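Local atomic coordinates of soluble lytic murein transglycosylase (Pseudomonas aeruginosa, PDB entry 5OHU), a protein that probably cleaves the glycan strands of bacterial cell-wall peptidoglycan as a lytic transglycosylase, acting in both exolytic and endolytic turnover. Residues R292-M297 and L318-W323. Residues are numbered along the deposited sequence; the frame is centred on the assembly and turned at random.
Sequences RALPLM and LRLGRW
L294 on helix 293-300 faces L320, just past the end of helix 307-319, with their CA atoms 10.8 Å apart, so the two backbones stay well separated and the gap is bridged by the side chains of L294, L320 and R322. L294 is buried, and leucine's branched apolar end gives it a methyl that serves two partners: its CD1 meets L320 CD1 at 4.0 Å, an apolar touch between leucine ends, and lies 3.5 Å from NH1 of R322. The methyl sits 3.4 Å above one face of the guanidinium, displaced toward its rim. An arginine suits this partly exposed spot because its flat face can pack on a hydrocarbon while its N-H groups remain available for polar partners; NH2 forms a salt bridge to E325, which helps fix the group. The R322 chain approaches from the direction opposite to L294. Between L320 and R322, G321 ends the helix in a Schellman motif, its positive phi of 72° easily accepted by glycine, and R322 then occupies the N-cap position of helix 323-330. L294 also packs on R313, L316 and L317, so this small contact extends the seam between helices 293-300 and 307-319 to the turn leading into helix 323-330.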
loop_
_atom_site.group_PDB
_atom_site.type_symbol
_atom_site.label_atom_id
_atom_site.label_comp_id
_atom_site.label_asym_id
_atom_site.label_seq_id
_atom_site.Cartn_x
_atom_site.Cartn_y
_atom_site.Cartn_z
ATOM N N ARG A 292 -0.955 -19.662 -23.071
ATOM C CA ARG A 292 -0.290 -20.790 -22.433
ATOM C C ARG A 292 -0.430 -20.736 -20.912
ATOM O O ARG A 292 -0.293 -21.767 -20.258
ATOM C CB ARG A 292 1.186 -20.838 -22.862
ATOM C CG ARG A 292 1.376 -21.347 -24.292
ATOM C CD ARG A 292 2.848 -21.306 -24.722
ATOM N NE ARG A 292 3.299 -19.948 -24.996
ATOM C CZ ARG A 292 4.506 -19.635 -25.456
ATOM N NH1 ARG A 292 5.400 -20.592 -25.689
ATOM N NH2 ARG A 292 4.812 -18.360 -25.659
ATOM N N ALA A 293 -0.735 -19.563 -20.338
ATOM C CA ALA A 293 -0.943 -19.467 -18.890
ATOM C C ALA A 293 -2.124 -20.310 -18.433
ATOM O O ALA A 293 -2.077 -20.921 -17.360
ATOM C CB ALA A 293 -1.154 -18.007 -18.491
ATOM N N LEU A 294 -3.188 -20.361 -19.235
ATOM C CA LEU A 294 -4.432 -21.000 -18.796
ATOM C C LEU A 294 -4.298 -22.479 -18.485
ATOM O O LEU A 294 -4.810 -22.900 -17.438
ATOM C CB LEU A 294 -5.532 -20.793 -19.840
ATOM C CG LEU A 294 -6.107 -19.389 -19.900
ATOM C CD1 LEU A 294 -6.969 -19.283 -21.131
ATOM C CD2 LEU A 294 -6.917 -19.091 -18.641
ATOM N N PRO A 295 -3.707 -23.332 -19.342
ATOM C CA PRO A 295 -3.591 -24.755 -18.945
ATOM C C PRO A 295 -2.732 -24.941 -17.712
ATOM O O PRO A 295 -3.068 -25.723 -16.813
ATOM C CB PRO A 295 -2.970 -25.424 -20.188
ATOM C CG PRO A 295 -3.319 -24.492 -21.349
ATOM C CD PRO A 295 -3.259 -23.111 -20.734
ATOM N N LEU A 296 -1.634 -24.195 -17.637
ATOM C CA LEU A 296 -0.758 -24.245 -16.477
ATOM C C LEU A 296 -1.497 -23.842 -15.198
ATOM O O LEU A 296 -1.423 -24.533 -14.176
ATOM C CB LEU A 296 0.437 -23.325 -16.730
ATOM C CG LEU A 296 1.522 -23.354 -15.685
ATOM C CD1 LEU A 296 2.089 -24.760 -15.671
ATOM C CD2 LEU A 296 2.610 -22.283 -15.933
ATOM N N MET A 297 -2.196 -22.711 -15.230
ATOM C CA MET A 297 -2.886 -22.246 -14.031
ATOM C C MET A 297 -4.012 -23.199 -13.658
ATOM O O MET A 297 -4.252 -23.455 -12.480
ATOM C CB MET A 297 -3.434 -20.830 -14.250
ATOM C CG MET A 297 -2.389 -19.727 -14.452
ATOM S SD MET A 297 -3.092 -18.060 -14.669
ATOM C CE MET A 297 -4.126 -18.329 -16.093
ATOM N N LEU A 318 -11.115 -13.126 -20.299
ATOM C CA LEU A 318 -11.791 -11.937 -20.805
ATOM C C LEU A 318 -10.961 -11.262 -21.891
ATOM O O LEU A 318 -11.497 -10.838 -22.917
ATOM C CB LEU A 318 -12.066 -10.956 -19.660
ATOM C CG LEU A 318 -13.056 -11.376 -18.559
ATOM C CD1 LEU A 318 -12.965 -10.360 -17.444
ATOM C CD2 LEU A 318 -14.494 -11.478 -19.048
ATOM N N ARG A 319 -9.649 -11.154 -21.685
ATOM C CA ARG A 319 -8.814 -10.570 -22.729
ATOM C C ARG A 319 -8.878 -11.398 -24.007
ATOM O O ARG A 319 -8.773 -10.853 -25.108
ATOM C CB ARG A 319 -7.367 -10.448 -22.258
ATOM C CG ARG A 319 -6.474 -9.632 -23.203
ATOM C CD ARG A 319 -6.564 -8.138 -22.948
ATOM N NE ARG A 319 -5.530 -7.432 -23.706
ATOM C CZ ARG A 319 -5.082 -6.209 -23.432
ATOM N NH1 ARG A 319 -5.555 -5.531 -22.397
ATOM N NH2 ARG A 319 -4.156 -5.665 -24.195
ATOM N N LEU A 320 -9.066 -12.704 -23.890
ATOM C CA LEU A 320 -9.081 -13.534 -25.080
ATOM C C LEU A 320 -10.463 -13.642 -25.694
ATOM O O LEU A 320 -10.621 -14.352 -26.691
ATOM C CB LEU A 320 -8.549 -14.932 -24.767
ATOM C CG LEU A 320 -7.050 -14.915 -24.414
ATOM C CD1 LEU A 320 -6.710 -16.150 -23.577
ATOM C CD2 LEU A 320 -6.158 -14.809 -25.650
ATOM N N GLY A 321 -11.462 -12.978 -25.116
ATOM C CA GLY A 321 -12.810 -13.096 -25.629
ATOM C C GLY A 321 -13.485 -14.424 -25.366
ATOM O O GLY A 321 -14.412 -14.791 -26.094
ATOM N N ARG A 322 -13.048 -15.165 -24.348
ATOM C CA ARG A 322 -13.632 -16.470 -24.032
ATOM C C ARG A 322 -14.702 -16.331 -22.942
ATOM O O ARG A 322 -14.543 -16.727 -21.775
ATOM C CB ARG A 322 -12.515 -17.449 -23.669
ATOM C CG ARG A 322 -11.709 -17.835 -24.965
ATOM C CD ARG A 322 -10.338 -18.485 -24.737
ATOM N NE ARG A 322 -10.406 -19.765 -24.028
ATOM C CZ ARG A 322 -9.362 -20.566 -23.808
ATOM N NH1 ARG A 322 -8.156 -20.247 -24.262
ATOM N NH2 ARG A 322 -9.522 -21.692 -23.127
ATOM N N TRP A 323 -15.841 -15.775 -23.372
ATOM C CA TRP A 323 -16.886 -15.375 -22.433
ATOM C C TRP A 323 -17.509 -16.572 -21.711
ATOM O O TRP A 323 -17.742 -16.507 -20.497
ATOM C CB TRP A 323 -17.976 -14.604 -23.171
ATOM C CG TRP A 323 -17.492 -13.674 -24.209
ATOM C CD1 TRP A 323 -17.907 -13.630 -25.520
ATOM C CD2 TRP A 323 -16.559 -12.588 -24.042
ATOM N NE1 TRP A 323 -17.274 -12.607 -26.176
ATOM C CE2 TRP A 323 -16.442 -11.956 -25.298
ATOM C CE3 TRP A 323 -15.810 -12.096 -22.952
ATOM C CZ2 TRP A 323 -15.603 -10.867 -25.508
ATOM C CZ3 TRP A 323 -14.954 -10.991 -23.157
ATOM C CH2 TRP A 323 -14.860 -10.394 -24.434
#